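Long-range contact in protease Do-like 8, chloroplastic (Arabidopsis thaliana, PDB 4IC6), which is probably a serine protease of the HtrA (Deg) type that cleaves proteins in the thylakoids of chloroplasts: residues D122-D126 against S183-I189. The protein carries 1 engineered substitution. Numbering follows the deposited sequence.
Sequences DRAKD and SQTGVTI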
ATOM      1  N   ASP A 122     -30.685  10.298  10.564  1.00 42.13           N
ATOM      2  CA  ASP A 122     -30.866  10.581   9.143  1.00 39.24           C
ATOM      3  C   ASP A 122     -29.556  10.337   8.404  1.00 38.90           C
ATOM      4  O   ASP A 122     -28.614  11.121   8.509  1.00 36.15           O
ATOM      5  CB  ASP A 122     -31.341  12.022   8.919  1.00 39.16           C
ATOM      6  CG  ASP A 122     -31.619  12.328   7.445  1.00 43.52           C
ATOM      7  OD1 ASP A 122     -32.464  11.640   6.825  1.00 42.39           O
ATOM      8  OD2 ASP A 122     -30.977  13.256   6.893  1.00 42.77           O
ATOM      9  N   ARG A 123     -29.502   9.245   7.656  1.00 41.70           N
ATOM     10  CA  ARG A 123     -28.269   8.855   6.987  1.00 42.31           C
ATOM     11  C   ARG A 123     -27.809   9.883   5.944  1.00 40.29           C
ATOM     12  O   ARG A 123     -26.618  10.189   5.841  1.00 37.54           O
ATOM     13  CB  ARG A 123     -28.432   7.469   6.363  1.00 44.82           C
ATOM     14  CG  ARG A 123     -27.205   6.999   5.625  1.00 44.72           C
ATOM     15  CD  ARG A 123     -27.167   5.492   5.397  1.00 52.33           C
ATOM     16  NE  ARG A 123     -25.781   5.054   5.545  1.00 59.91           N
ATOM     17  CZ  ARG A 123     -25.388   3.867   5.993  1.00 63.39           C
ATOM     18  NH1 ARG A 123     -26.284   2.941   6.329  1.00 66.73           N
ATOM     19  NH2 ARG A 123     -24.089   3.615   6.100  1.00 57.54           N
ATOM     20  N   ALA A 124     -28.759  10.430   5.193  1.00 41.65           N
ATOM     21  CA  ALA A 124     -28.452  11.385   4.126  1.00 41.11           C
ATOM     22  C   ALA A 124     -27.650  12.590   4.617  1.00 36.74           C
ATOM     23  O   ALA A 124     -26.754  13.058   3.926  1.00 37.89           O
ATOM     24  CB  ALA A 124     -29.737  11.834   3.434  1.00 45.14           C
ATOM     25  N   LYS A 125     -27.967  13.105   5.802  1.00 34.78           N
ATOM     26  CA  LYS A 125     -27.205  14.222   6.369  1.00 34.47           C
ATOM     27  C   LYS A 125     -26.216  13.800   7.463  1.00 34.06           C
ATOM     28  O   LYS A 125     -25.620  14.655   8.118  1.00 34.72           O
ATOM     29  CB  LYS A 125     -28.144  15.322   6.887  1.00 32.63           C
ATOM     30  CG  LYS A 125     -29.039  15.947   5.812  1.00 35.05           C
ATOM     31  CD  LYS A 125     -28.175  16.616   4.720  1.00 35.00           C
ATOM     32  CE  LYS A 125     -28.999  17.530   3.813  1.00 37.98           C
ATOM     33  NZ  LYS A 125     -28.122  18.310   2.869  1.00 39.81           N
ATOM     34  N   ASP A 126     -26.036  12.490   7.634  1.00 32.79           N
ATOM     35  CA  ASP A 126     -25.133  11.940   8.653  1.00 33.20           C
ATOM     36  C   ASP A 126     -25.373  12.577  10.015  1.00 31.40           C
ATOM     37  O   ASP A 126     -24.448  13.106  10.637  1.00 33.03           O
ATOM     38  CB  ASP A 126     -23.654  12.137   8.265  1.00 35.41           C
ATOM     39  CG  ASP A 126     -22.717  11.248   9.074  1.00 38.64           C
ATOM     40  OD1 ASP A 126     -23.199  10.554  10.007  1.00 38.01           O
ATOM     41  OD2 ASP A 126     -21.500  11.251   8.785  1.00 36.24           O
ATOM     42  N   SER A 183     -18.882  11.488   3.469  1.00 31.85           N
ATOM     43  CA  SER A 183     -19.048  10.997   4.827  1.00 34.62           C
ATOM     44  C   SER A 183     -18.699   9.530   4.934  1.00 33.56           C
ATOM     45  O   SER A 183     -18.939   8.763   4.014  1.00 36.80           O
ATOM     46  CB  SER A 183     -20.507  11.193   5.274  1.00 34.24           C
ATOM     47  OG  SER A 183     -20.786  10.424   6.434  1.00 37.14           O
ATOM     48  N   GLN A 184     -18.173   9.124   6.080  1.00 34.56           N
ATOM     49  CA  GLN A 184     -17.870   7.721   6.270  1.00 34.16           C
ATOM     50  C   GLN A 184     -19.150   6.887   6.364  1.00 36.24           C
ATOM     51  O   GLN A 184     -19.106   5.665   6.495  1.00 34.04           O
ATOM     52  CB  GLN A 184     -16.949   7.529   7.474  1.00 37.39           C
ATOM     53  CG  GLN A 184     -15.566   8.142   7.251  1.00 32.72           C
ATOM     54  CD  GLN A 184     -14.588   7.755   8.345  1.00 36.64           C
ATOM     55  OE1 GLN A 184     -14.937   7.012   9.270  1.00 41.22           O
ATOM     56  NE2 GLN A 184     -13.364   8.258   8.254  1.00 35.16           N
ATOM     57  N   THR A 185     -20.291   7.558   6.266  1.00 37.50           N
ATOM     58  CA  THR A 185     -21.573   6.871   6.088  1.00 44.69           C
ATOM     59  C   THR A 185     -21.656   6.151   4.739  1.00 40.99           C
ATOM     60  O   THR A 185     -22.448   5.210   4.557  1.00 35.82           O
ATOM     61  CB  THR A 185     -22.727   7.894   6.182  1.00 52.34           C
ATOM     62  OG1 THR A 185     -23.183   7.979   7.538  1.00 50.85           O
ATOM     63  CG2 THR A 185     -23.880   7.478   5.309  1.00 62.59           C
ATOM     64  N   GLY A 186     -20.842   6.593   3.791  1.00 36.98           N
ATOM     65  CA  GLY A 186     -20.934   6.108   2.421  1.00 39.30           C
ATOM     66  C   GLY A 186     -21.793   7.006   1.534  1.00 41.86           C
ATOM     67  O   GLY A 186     -21.952   6.752   0.342  1.00 46.37           O
ATOM     68  N   VAL A 187     -22.357   8.058   2.118  1.00 39.44           N
ATOM     69  CA  VAL A 187     -23.314   8.912   1.424  1.00 39.57           C
ATOM     70  C   VAL A 187     -22.804  10.337   1.412  1.00 41.14           C
ATOM     71  O   VAL A 187     -22.556  10.905   2.475  1.00 41.20           O
ATOM     72  CB  VAL A 187     -24.663   8.915   2.156  1.00 40.34           C
ATOM     73  CG1 VAL A 187     -25.637   9.887   1.484  1.00 37.07           C
ATOM     74  CG2 VAL A 187     -25.236   7.503   2.199  1.00 37.54           C
ATOM     75  N   THR A 188     -22.643  10.938   0.234  1.00 39.86           N
ATOM     76  CA  THR A 188     -22.103  12.293   0.236  1.00 41.59           C
ATOM     77  C   THR A 188     -23.145  13.337   0.581  1.00 33.25           C
ATOM     78  O   THR A 188     -24.294  13.264   0.158  1.00 34.37           O
ATOM     79  CB  THR A 188     -21.320  12.655  -1.043  1.00 50.56           C
ATOM     80  OG1 THR A 188     -21.762  13.923  -1.548  1.00 53.17           O
ATOM     81  CG2 THR A 188     -21.508  11.620  -2.057  1.00 26.83           C
ATOM     82  N   ILE A 189     -22.720  14.295   1.387  1.00 27.26           N
ATOM     83  CA  ILE A 189     -23.584  15.339   1.886  1.00 29.86           C
ATOM     84  C   ILE A 189     -23.209  16.615   1.169  1.00 33.67           C
ATOM     85  O   ILE A 189     -22.024  16.977   1.117  1.00 32.34           O
ATOM     86  CB  ILE A 189     -23.346  15.522   3.391  1.00 30.76           C
ATOM     87  CG1 ILE A 189     -23.494  14.180   4.120  1.00 31.11           C
ATOM     88  CG2 ILE A 189     -24.272  16.552   3.971  1.00 33.10           C
ATOM     89  CD1 ILE A 189     -22.843  14.179   5.509  1.00 31.16           C
TER
HETATM   90  O   HOH W   1     -23.842  10.864   4.953  1.00 40.30           O
HETATM   91  O   HOH W   2     -26.962  13.193   1.201  1.00 37.55           O
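The R123–D126 type I turn lies against the S183–G186 type I turn and the V187–I189 residues that follow it, with no direct backbone hydrogen bond. Instead, one water donates to R123 O and V187 O and another to A124 O and T188 O, with A124 CA 6.3 Å from V187 CA. D122, just before the first turn, accepts from K125 N through OD2 (3.2 Å), an Asx motif. G186 suits the last place of the second, where phi is 95° and a CB would jam against the preceding carbonyl. R123 is long enough to cross the gap, and its NH2 donates to T185 O (2.8 Å). V187 CG1 packs on A124 CA (4.1 Å), the CB of A124 pointing away, while I189 CD1 lies 3.5 Å from D126 CB. The short hydroxyl of S183 donates to the buried carboxylate, OG to D126 OD2 at 2.6 Å. D126 OD1 accepts from the backbone N of H83. D126 and H83 are the predicted Asp and His of a chymotrypsin-like charge relay, lying between two beta-barrels; the third member's position holds engineered A204.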